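Local coordinates for bifunctional protein FolD (Thermus thermophilus, PDB 6V6Y) that probably oxidises 5,10-methylenetetrahydrofolate with NADP+ and hydrolyses the resulting 5,10-methenyltetrahydrofolate to 10-formyltetrahydrofolate, working as a homodimer, at residues 16-20 and 53-59; 33-39 and 62-68; 219-225 and 246-251. All coordinates share one frame; numbering follows the deposited sequence.

Contact 1. Residues 16-20 and 53-59; sequences YEEIR and RARALGY
Tyr16 and Arg53 make a cation-pi stack between helix 8-24 and helix 41-57 of the catalytic domain, whose short segments cross at -47° with their axes 11.7 Å apart. From CB, Arg53 first runs anti to its own nitrogen (chi1 166°) and then bends twice, at chi2 and chi3, which folds the chain back over the tyrosine. CG passes beside the phenol oxygen. CD follows, 3.4 Å from Tyr16 CZ. NE comes 3.2 Å from Tyr16 OH, but the angle is too poor for a hydrogen bond, so the pair meets by stacking. Arg53 CZ is 3.3 Å from Tyr16 CE2, which lies over the centre of the guanidinium, and NH1 extends over the ring face toward CD2. Ring and guanidinium planes are 21° apart, with centres 4.0 Å apart.

Next to this stack Leu57 splits its branches between three partners. Its CD2 touches Tyr16 CD1 and the Arg20 guanidinium, whose salt bridge to Glu13 is less certain because NH2 is crowded, while CD1 faces Ile19. Helix 41-57 ends in a Schellman motif at Gly58, whose positive phi turns the chain so that Tyr59 leads back toward Ile19. Helix 257-276 packs against the same cluster, through Val262 on Tyr16 and Met266 on Leu57. The Tyr59 hydroxyl, bonded to the Met266 carbonyl, lies 3.6 Å from Ile19 CG2.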
loop_
_atom_site.group_PDB
_atom_site.type_symbol
_atom_site.label_atom_id
_atom_site.label_comp_id
_atom_site.label_asym_id
_atom_site.label_seq_id
_atom_site.Cartn_x
_atom_site.Cartn_y
_atom_site.Cartn_z
ATOM N N TYR A 16 -19.919 -7.357 -17.546
ATOM C CA TYR A 16 -21.230 -6.753 -17.769
ATOM C C TYR A 16 -22.335 -7.791 -17.671
ATOM O O TYR A 16 -23.417 -7.502 -17.150
ATOM C CB TYR A 16 -21.260 -6.070 -19.132
ATOM C CG TYR A 16 -20.431 -4.806 -19.196
ATOM C CD1 TYR A 16 -20.351 -3.937 -18.107
ATOM C CD2 TYR A 16 -19.717 -4.483 -20.344
ATOM C CE1 TYR A 16 -19.584 -2.781 -18.172
ATOM C CE2 TYR A 16 -18.957 -3.332 -20.416
ATOM C CZ TYR A 16 -18.898 -2.487 -19.331
ATOM O OH TYR A 16 -18.144 -1.346 -19.424
ATOM N N GLU A 17 -22.083 -8.998 -18.181
ATOM C CA GLU A 17 -23.017 -10.106 -18.022
ATOM C C GLU A 17 -23.252 -10.412 -16.546
ATOM O O GLU A 17 -24.399 -10.599 -16.115
ATOM C CB GLU A 17 -22.477 -11.330 -18.761
ATOM C CG GLU A 17 -23.462 -12.067 -19.664
ATOM C CD GLU A 17 -24.350 -11.151 -20.494
ATOM O OE1 GLU A 17 -23.812 -10.306 -21.248
ATOM O OE2 GLU A 17 -25.589 -11.293 -20.392
ATOM N N GLU A 18 -22.175 -10.454 -15.747
ATOM C CA GLU A 18 -22.323 -10.639 -14.301
ATOM C C GLU A 18 -23.171 -9.538 -13.677
ATOM O O GLU A 18 -23.988 -9.802 -12.781
ATOM C CB GLU A 18 -20.954 -10.692 -13.620
ATOM C CG GLU A 18 -20.324 -12.083 -13.650
ATOM C CD GLU A 18 -18.814 -12.096 -13.450
ATOM O OE1 GLU A 18 -18.152 -12.972 -14.052
ATOM O OE2 GLU A 18 -18.292 -11.245 -12.691
ATOM N N ILE A 19 -22.986 -8.293 -14.126
ATOM C CA ILE A 19 -23.722 -7.177 -13.536
ATOM C C ILE A 19 -25.206 -7.271 -13.894
ATOM O O ILE A 19 -26.074 -7.169 -13.021
ATOM C CB ILE A 19 -23.109 -5.833 -13.976
ATOM C CG1 ILE A 19 -21.739 -5.612 -13.310
ATOM C CG2 ILE A 19 -24.070 -4.666 -13.668
ATOM C CD1 ILE A 19 -20.968 -4.412 -13.874
ATOM N N ARG A 20 -25.517 -7.480 -15.179
ATOM C CA ARG A 20 -26.919 -7.566 -15.586
ATOM C C ARG A 20 -27.640 -8.671 -14.821
ATOM O O ARG A 20 -28.775 -8.484 -14.363
ATOM C CB ARG A 20 -27.022 -7.790 -17.100
ATOM C CG ARG A 20 -26.403 -6.674 -17.923
ATOM C CD ARG A 20 -26.653 -6.842 -19.408
ATOM N NE ARG A 20 -25.539 -7.470 -20.118
ATOM C CZ ARG A 20 -24.674 -6.811 -20.891
ATOM N NH1 ARG A 20 -24.776 -5.494 -21.040
ATOM N NH2 ARG A 20 -23.702 -7.463 -21.518
ATOM N N ARG A 53 -22.062 4.136 -20.542
ATOM C CA ARG A 53 -22.092 2.726 -20.185
ATOM C C ARG A 53 -22.958 2.478 -18.953
ATOM O O ARG A 53 -23.675 1.469 -18.879
ATOM C CB ARG A 53 -20.671 2.218 -19.958
ATOM C CG ARG A 53 -20.691 0.883 -19.256
ATOM C CD ARG A 53 -21.294 -0.193 -20.204
ATOM N NE ARG A 53 -20.477 -0.401 -21.399
ATOM C CZ ARG A 53 -20.752 -1.283 -22.361
ATOM N NH1 ARG A 53 -21.837 -2.053 -22.273
ATOM N NH2 ARG A 53 -19.933 -1.406 -23.409
ATOM N N ALA A 54 -22.887 3.364 -17.962
ATOM C CA ALA A 54 -23.771 3.218 -16.818
ATOM C C ALA A 54 -25.232 3.221 -17.263
ATOM O O ALA A 54 -26.037 2.397 -16.808
ATOM C CB ALA A 54 -23.502 4.333 -15.804
ATOM N N ARG A 55 -25.589 4.126 -18.169
ATOM C CA ARG A 55 -26.979 4.190 -18.610
ATOM C C ARG A 55 -27.340 2.951 -19.416
ATOM O O ARG A 55 -28.397 2.351 -19.193
ATOM C CB ARG A 55 -27.215 5.482 -19.395
ATOM C CG ARG A 55 -27.342 6.684 -18.470
ATOM C CD ARG A 55 -27.130 8.013 -19.183
ATOM N NE ARG A 55 -28.288 8.849 -18.917
ATOM C CZ ARG A 55 -28.270 10.146 -18.653
ATOM N NH1 ARG A 55 -27.135 10.819 -18.599
ATOM N NH2 ARG A 55 -29.410 10.764 -18.431
ATOM N N ALA A 56 -26.430 2.497 -20.285
ATOM C CA ALA A 56 -26.674 1.267 -21.036
ATOM C C ALA A 56 -26.921 0.082 -20.114
ATOM O O ALA A 56 -27.695 -0.817 -20.457
ATOM C CB ALA A 56 -25.503 0.980 -21.973
ATOM N N LEU A 57 -26.290 0.057 -18.945
ATOM C CA LEU A 57 -26.542 -1.032 -18.011
ATOM C C LEU A 57 -27.886 -0.900 -17.311
ATOM O O LEU A 57 -28.344 -1.879 -16.707
ATOM C CB LEU A 57 -25.443 -1.099 -16.943
ATOM C CG LEU A 57 -24.058 -1.638 -17.299
ATOM C CD1 LEU A 57 -23.185 -1.593 -16.054
ATOM C CD2 LEU A 57 -24.152 -3.052 -17.844
ATOM N N GLY A 58 -28.502 0.285 -17.347
ATOM C CA GLY A 58 -29.700 0.561 -16.579
ATOM C C GLY A 58 -29.489 1.321 -15.287
ATOM O O GLY A 58 -30.437 1.453 -14.501
ATOM N N TYR A 59 -28.281 1.817 -15.032
ATOM C CA TYR A 59 -28.047 2.620 -13.843
ATOM C C TYR A 59 -28.740 3.970 -13.978
ATOM O O TYR A 59 -28.968 4.473 -15.083
ATOM C CB TYR A 59 -26.549 2.863 -13.630
ATOM C CG TYR A 59 -25.713 1.680 -13.182
ATOM C CD1 TYR A 59 -26.245 0.399 -13.097
ATOM C CD2 TYR A 59 -24.364 1.854 -12.859
ATOM C CE1 TYR A 59 -25.463 -0.678 -12.697
ATOM C CE2 TYR A 59 -23.576 0.790 -12.453
ATOM C CZ TYR A 59 -24.123 -0.474 -12.378
ATOM O OH TYR A 59 -23.329 -1.524 -11.974
#

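Contact 2. Residues 33-39 and 62-68; sequences RVIRLGE and QVEVYPE
Gln62 pairs with Arg33 and Val34 where strand 60-66 runs parallel to strand 31-37, the two joined through helix 41-57 as a beta-alpha-beta unit. Its carbonyl accepts Val34 N, its backbone also bonds to Leu32, and its CB packs 3.6 Å from Arg33 NE, the two side chains running side by side. Val63 sits on the other face, level with Val34; its CA-H approaches Val34 O, the atom that also receives Glu64 N at 2.7 Å.

Glu64 returns to the face of Arg33 and Ile35. With CG anti to the carbonyl carbon (chi1 -47°) and the chain extended beyond it, the carboxylate comes beside the Arg33 guanidinium. There Arg33 NH1 donates to Glu64 OE1 at 3.0 Å in a bent bond, with the oxygen 23° out of the guanidinium plane. Arg78 of helix 72-84 bridges to OE1 as well, while the Tyr66 hydroxyl donates to Glu64 OE2 at 2.6 Å. Three partners thus fix this carboxylate, and the two arginines would be expected to stabilise its charge.

Val65 CG2 lies against one face of the Arg36 guanidinium, offset toward its rim, 3.3 Å from Arg36 NH2. Tyr66 N bonds to Arg36 O, and Tyr66 CD1 meets Ile35 CG2. Beyond the strand Pro67 turns its carbonyl oxygen to Leu37 CG, and Glu68 CB rests against Gly38 CA. Gly38 N closes the ladder on Tyr66 O. Arg36 NH1, salt-bridged to Glu39 OE2 through a weak hydrogen bond, also donates in plane to Gly38 O at 2.9 Å.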
loop_
_atom_site.group_PDB
_atom_site.type_symbol
_atom_site.label_atom_id
_atom_site.label_comp_id
_atom_site.label_asym_id
_atom_site.label_seq_id
_atom_site.Cartn_x
_atom_site.Cartn_y
_atom_site.Cartn_z
ATOM N N ARG A 33 -23.143 9.320 -9.601
ATOM C CA ARG A 33 -22.946 10.736 -9.872
ATOM C C ARG A 33 -21.501 10.976 -10.274
ATOM O O ARG A 33 -20.581 10.619 -9.534
ATOM C CB ARG A 33 -23.265 11.598 -8.655
ATOM C CG ARG A 33 -24.701 11.738 -8.364
ATOM C CD ARG A 33 -25.481 12.321 -9.523
ATOM N NE ARG A 33 -26.880 12.006 -9.301
ATOM C CZ ARG A 33 -27.690 12.761 -8.566
ATOM N NH1 ARG A 33 -27.224 13.888 -8.028
ATOM N NH2 ARG A 33 -28.959 12.401 -8.386
ATOM N N VAL A 34 -21.308 11.616 -11.416
ATOM C CA VAL A 34 -19.989 11.960 -11.909
ATOM C C VAL A 34 -19.893 13.474 -11.963
ATOM O O VAL A 34 -20.718 14.131 -12.613
ATOM C CB VAL A 34 -19.721 11.335 -13.282
ATOM C CG1 VAL A 34 -18.333 11.724 -13.761
ATOM C CG2 VAL A 34 -19.871 9.828 -13.185
ATOM N N ILE A 35 -18.885 14.023 -11.287
ATOM C CA ILE A 35 -18.647 15.459 -11.204
ATOM C C ILE A 35 -17.473 15.809 -12.104
ATOM O O ILE A 35 -16.417 15.166 -12.030
ATOM C CB ILE A 35 -18.355 15.895 -9.757
ATOM C CG1 ILE A 35 -19.572 15.665 -8.857
ATOM C CG2 ILE A 35 -17.914 17.346 -9.722
ATOM C CD1 ILE A 35 -19.275 15.893 -7.371
ATOM N N ARG A 36 -17.643 16.839 -12.933
ATOM C CA ARG A 36 -16.562 17.354 -13.765
ATOM C C ARG A 36 -16.525 18.872 -13.649
ATOM O O ARG A 36 -17.569 19.533 -13.733
ATOM C CB ARG A 36 -16.723 16.938 -15.235
ATOM C CG ARG A 36 -16.007 17.872 -16.200
ATOM C CD ARG A 36 -15.872 17.300 -17.612
ATOM N NE ARG A 36 -17.156 17.089 -18.286
ATOM C CZ ARG A 36 -17.805 17.995 -19.023
ATOM N NH1 ARG A 36 -17.327 19.220 -19.192
ATOM N NH2 ARG A 36 -18.954 17.672 -19.603
ATOM N N LEU A 37 -15.330 19.420 -13.433
ATOM C CA LEU A 37 -15.099 20.858 -13.471
ATOM C C LEU A 37 -14.410 21.202 -14.785
ATOM O O LEU A 37 -13.464 20.519 -15.186
ATOM C CB LEU A 37 -14.252 21.312 -12.277
ATOM C CG LEU A 37 -15.054 21.704 -11.025
ATOM C CD1 LEU A 37 -15.716 20.480 -10.380
ATOM C CD2 LEU A 37 -14.210 22.455 -9.999
ATOM N N GLY A 38 -14.904 22.235 -15.475
ATOM C CA GLY A 38 -14.245 22.694 -16.689
ATOM C C GLY A 38 -14.541 21.818 -17.890
ATOM O O GLY A 38 -15.408 20.941 -17.860
ATOM N N GLU A 39 -13.769 22.039 -18.957
ATOM C CA GLU A 39 -14.062 21.462 -20.265
ATOM C C GLU A 39 -12.831 20.797 -20.891
ATOM O O GLU A 39 -12.643 20.838 -22.112
ATOM C CB GLU A 39 -14.632 22.526 -21.205
ATOM C CG GLU A 39 -15.990 23.119 -20.765
ATOM C CD GLU A 39 -17.117 22.079 -20.725
ATOM O OE1 GLU A 39 -17.258 21.298 -21.691
ATOM O OE2 GLU A 39 -17.867 22.038 -19.723
ATOM N N GLN A 62 -25.723 10.331 -13.769
ATOM C CA GLN A 62 -25.921 11.752 -13.945
ATOM C C GLN A 62 -24.557 12.421 -13.877
ATOM O O GLN A 62 -23.792 12.175 -12.940
ATOM C CB GLN A 62 -26.896 12.242 -12.857
ATOM C CG GLN A 62 -27.778 13.410 -13.214
ATOM C CD GLN A 62 -28.370 13.322 -14.616
ATOM O OE1 GLN A 62 -28.022 14.139 -15.466
ATOM N NE2 GLN A 62 -29.308 12.391 -14.846
ATOM N N VAL A 63 -24.237 13.240 -14.876
ATOM C CA VAL A 63 -22.999 14.021 -14.888
ATOM C C VAL A 63 -23.329 15.431 -14.415
ATOM O O VAL A 63 -24.221 16.087 -14.968
ATOM C CB VAL A 63 -22.360 14.049 -16.288
ATOM C CG1 VAL A 63 -21.074 14.883 -16.275
ATOM C CG2 VAL A 63 -22.076 12.637 -16.780
ATOM N N GLU A 64 -22.634 15.901 -13.384
ATOM C CA GLU A 64 -22.790 17.273 -12.905
ATOM C C GLU A 64 -21.572 18.056 -13.362
ATOM O O GLU A 64 -20.469 17.851 -12.850
ATOM C CB GLU A 64 -22.941 17.342 -11.388
ATOM C CG GLU A 64 -23.929 16.368 -10.833
ATOM C CD GLU A 64 -24.268 16.645 -9.384
ATOM O OE1 GLU A 64 -25.188 15.970 -8.863
ATOM O OE2 GLU A 64 -23.619 17.529 -8.765
ATOM N N VAL A 65 -21.768 18.922 -14.347
ATOM C CA VAL A 65 -20.707 19.757 -14.888
ATOM C C VAL A 65 -20.777 21.108 -14.206
ATOM O O VAL A 65 -21.851 21.725 -14.139
ATOM C CB VAL A 65 -20.833 19.913 -16.410
ATOM C CG1 VAL A 65 -19.679 20.738 -16.929
ATOM C CG2 VAL A 65 -20.869 18.556 -17.071
ATOM N N TYR A 66 -19.645 21.565 -13.689
ATOM C CA TYR A 66 -19.527 22.884 -13.104
ATOM C C TYR A 66 -18.497 23.699 -13.878
ATOM O O TYR A 66 -17.705 23.144 -14.652
ATOM C CB TYR A 66 -19.143 22.773 -11.623
ATOM C CG TYR A 66 -20.208 22.073 -10.818
ATOM C CD1 TYR A 66 -20.182 20.691 -10.664
ATOM C CD2 TYR A 66 -21.271 22.792 -10.244
ATOM C CE1 TYR A 66 -21.161 20.032 -9.947
ATOM C CE2 TYR A 66 -22.269 22.138 -9.516
ATOM C CZ TYR A 66 -22.203 20.755 -9.375
ATOM O OH TYR A 66 -23.165 20.073 -8.669
ATOM N N PRO A 67 -18.506 25.023 -13.728
ATOM C CA PRO A 67 -17.446 25.831 -14.343
ATOM C C PRO A 67 -16.074 25.466 -13.792
ATOM O O PRO A 67 -15.925 24.917 -12.698
ATOM C CB PRO A 67 -17.831 27.270 -13.980
ATOM C CG PRO A 67 -18.808 27.142 -12.858
ATOM C CD PRO A 67 -19.533 25.862 -13.094
ATOM N N GLU A 68 -15.057 25.774 -14.588
ATOM C CA GLU A 68 -13.685 25.524 -14.164
ATOM C C GLU A 68 -13.347 26.271 -12.876
ATOM O O GLU A 68 -12.636 25.742 -12.012
ATOM C CB GLU A 68 -12.736 25.916 -15.289
ATOM C CG GLU A 68 -11.335 26.216 -14.841
ATOM C CD GLU A 68 -10.304 25.616 -15.765
ATOM O OE1 GLU A 68 -10.604 25.471 -16.973
ATOM O OE2 GLU A 68 -9.195 25.290 -15.278
#

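Contact 3. Residues 219-225 and 246-251; sequences EGAIVVD and VAFALT
Val223 and Leu250 pack their side chains together where strands 222-225 and 249-250 run parallel in the Rossmann-type NAD(P)-binding domain. Val223 CG1 meets Leu250 CD1 at 3.7 Å, and Val223 CG2 turns the other way to the methyl of Ala247. On the opposite face Ile222 CD1 comes to the edge of the Phe248 ring, 3.5 Å from Phe248 CD1 and near the ring plane, with Ala249 CB also near the isoleucine methyl. Ile222 reaches there because its chain bends at chi2 (-88°), laying the terminal methyl toward the neighbouring strand.

Four backbone bonds hold these side chains in register. Val223 uses both its polar atoms: N donates nearly straight to Ala249 O, and Val223 O receives Thr251 N at 3.0 Å. Upstream, Phe248 N reaches Ala221 O by a more bent bond, and Gly220 N, at a positive-phi turn, donates to Val246 O at 2.9 Å.

Further out, Ile222 and Val224 form backbone bonds with Gln200, Leu202 and Val204, at strand 201-204 on their other side, whereas Phe248 bonds to Gln4, continuing the sheet toward strand 4-5. Helix 137-148 covers Ile222 and Val224. Asp225, whose side chain lies about 8 Å from the bound NADP, is held by the backbone nitrogens of Gly227, Asp238 and Val239. The buried Thr251 OG1, by contrast, finds no polar partner. A water joins Asp225 to Thr251, just past the end of strand 249-250, donating to Asp225 OD2 and to Thr251 O, each at 2.8 Å.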
loop_
_atom_site.group_PDB
_atom_site.type_symbol
_atom_site.label_atom_id
_atom_site.label_comp_id
_atom_site.label_asym_id
_atom_site.label_seq_id
_atom_site.Cartn_x
_atom_site.Cartn_y
_atom_site.Cartn_z
ATOM N N GLU A 219 11.054 -13.189 -23.402
ATOM C CA GLU A 219 10.388 -14.107 -24.318
ATOM C C GLU A 219 9.190 -14.771 -23.642
ATOM O O GLU A 219 9.295 -15.285 -22.523
ATOM C CB GLU A 219 11.390 -15.167 -24.803
ATOM C CG GLU A 219 10.826 -16.192 -25.781
ATOM C CD GLU A 219 10.473 -15.572 -27.137
ATOM O OE1 GLU A 219 11.308 -14.793 -27.664
ATOM O OE2 GLU A 219 9.362 -15.857 -27.674
ATOM N N GLY A 220 8.040 -14.744 -24.324
ATOM C CA GLY A 220 6.825 -15.344 -23.787
ATOM C C GLY A 220 6.163 -14.586 -22.650
ATOM O O GLY A 220 5.341 -15.163 -21.931
ATOM N N ALA A 221 6.493 -13.313 -22.461
ATOM C CA ALA A 221 5.884 -12.548 -21.383
ATOM C C ALA A 221 4.451 -12.177 -21.734
ATOM O O ALA A 221 4.088 -12.057 -22.908
ATOM C CB ALA A 221 6.689 -11.283 -21.102
ATOM N N ILE A 222 3.630 -12.014 -20.698
ATOM C CA ILE A 222 2.300 -11.414 -20.826
ATOM C C ILE A 222 2.453 -9.923 -20.561
ATOM O O ILE A 222 2.860 -9.525 -19.463
ATOM C CB ILE A 222 1.308 -12.045 -19.835
ATOM C CG1 ILE A 222 1.380 -13.573 -19.887
ATOM C CG2 ILE A 222 -0.112 -11.501 -20.040
ATOM C CD1 ILE A 222 0.500 -14.200 -20.906
ATOM N N VAL A 223 2.139 -9.094 -21.553
ATOM C CA VAL A 223 2.375 -7.654 -21.480
ATOM C C VAL A 223 1.029 -6.931 -21.457
ATOM O O VAL A 223 0.212 -7.085 -22.376
ATOM C CB VAL A 223 3.251 -7.173 -22.645
ATOM C CG1 VAL A 223 3.437 -5.660 -22.575
ATOM C CG2 VAL A 223 4.607 -7.891 -22.615
ATOM N N VAL A 224 0.815 -6.124 -20.415
ATOM C CA VAL A 224 -0.406 -5.344 -20.210
ATOM C C VAL A 224 -0.046 -3.866 -20.325
ATOM O O VAL A 224 0.785 -3.366 -19.561
ATOM C CB VAL A 224 -1.045 -5.658 -18.850
ATOM C CG1 VAL A 224 -2.261 -4.790 -18.608
ATOM C CG2 VAL A 224 -1.404 -7.146 -18.775
ATOM N N ASP A 225 -0.665 -3.166 -21.273
ATOM C CA ASP A 225 -0.291 -1.803 -21.640
ATOM C C ASP A 225 -1.381 -0.838 -21.186
ATOM O O ASP A 225 -2.419 -0.711 -21.837
ATOM C CB ASP A 225 -0.069 -1.720 -23.143
ATOM C CG ASP A 225 0.518 -0.388 -23.590
ATOM O OD1 ASP A 225 0.611 0.563 -22.781
ATOM O OD2 ASP A 225 0.890 -0.299 -24.780
ATOM N N VAL A 246 7.886 -10.791 -29.381
ATOM C CA VAL A 246 8.503 -11.522 -28.284
ATOM C C VAL A 246 7.466 -12.001 -27.273
ATOM O O VAL A 246 7.631 -13.063 -26.670
ATOM C CB VAL A 246 9.591 -10.660 -27.600
ATOM C CG1 VAL A 246 10.718 -10.334 -28.583
ATOM C CG2 VAL A 246 8.982 -9.390 -27.049
ATOM N N ALA A 247 6.386 -11.251 -27.084
ATOM C CA ALA A 247 5.446 -11.555 -26.016
ATOM C C ALA A 247 4.538 -12.708 -26.411
ATOM O O ALA A 247 4.238 -12.907 -27.591
ATOM C CB ALA A 247 4.611 -10.320 -25.674
ATOM N N PHE A 248 4.113 -13.482 -25.410
ATOM C CA PHE A 248 3.098 -14.496 -25.651
ATOM C C PHE A 248 1.723 -13.859 -25.855
ATOM O O PHE A 248 0.885 -14.390 -26.597
ATOM C CB PHE A 248 3.081 -15.481 -24.487
ATOM C CG PHE A 248 1.921 -16.455 -24.514
ATOM C CD1 PHE A 248 0.760 -16.194 -23.786
ATOM C CD2 PHE A 248 2.002 -17.640 -25.246
ATOM C CE1 PHE A 248 -0.308 -17.085 -23.795
ATOM C CE2 PHE A 248 0.939 -18.548 -25.259
ATOM C CZ PHE A 248 -0.220 -18.268 -24.534
ATOM N N ALA A 249 1.477 -12.726 -25.215
ATOM C CA ALA A 249 0.196 -12.050 -25.323
ATOM C C ALA A 249 0.400 -10.592 -24.944
ATOM O O ALA A 249 1.198 -10.281 -24.050
ATOM C CB ALA A 249 -0.861 -12.704 -24.428
ATOM N N LEU A 250 -0.329 -9.714 -25.619
ATOM C CA LEU A 250 -0.138 -8.283 -25.498
ATOM C C LEU A 250 -1.487 -7.578 -25.573
ATOM O O LEU A 250 -2.306 -7.890 -26.442
ATOM C CB LEU A 250 0.792 -7.790 -26.597
ATOM C CG LEU A 250 0.758 -6.292 -26.851
ATOM C CD1 LEU A 250 1.445 -5.527 -25.717
ATOM C CD2 LEU A 250 1.421 -6.007 -28.175
ATOM N N THR A 251 -1.711 -6.654 -24.646
ATOM C CA THR A 251 -2.911 -5.809 -24.605
ATOM C C THR A 251 -2.880 -4.765 -25.713
ATOM O O THR A 251 -1.931 -3.963 -25.768
ATOM C CB THR A 251 -3.006 -5.133 -23.220
ATOM O OG1 THR A 251 -3.574 -6.059 -22.289
ATOM C CG2 THR A 251 -3.846 -3.829 -23.233
HETATM O O HOH W 1 0.139 -2.236 -26.633
#

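Overall arrangement
Contacts 1 and 2 belong to the catalytic domain and interlock along the chain: strand 31-37 follows helix 8-24, and residues 53-59 run from the end of helix 41-57 into strand 60-66. Their centres lie 22 Å apart, yet they touch where Arg55 NH2 packs 3.9 Å from Gln62 NE2. Contact 3 lies in the NAD(P)-binding domain, its centre 30 Å from that of contact 1 and 37 Å from that of contact 2. Helix 257-276 touches both contact 3, through Val257 on Thr251, and contact 1, through Met266 on Leu57. The bound NADP is nearest contact 3. The Tyr16 side chain is about 11 Å from this NADP. The Val34 side chain is about 14 Å from it.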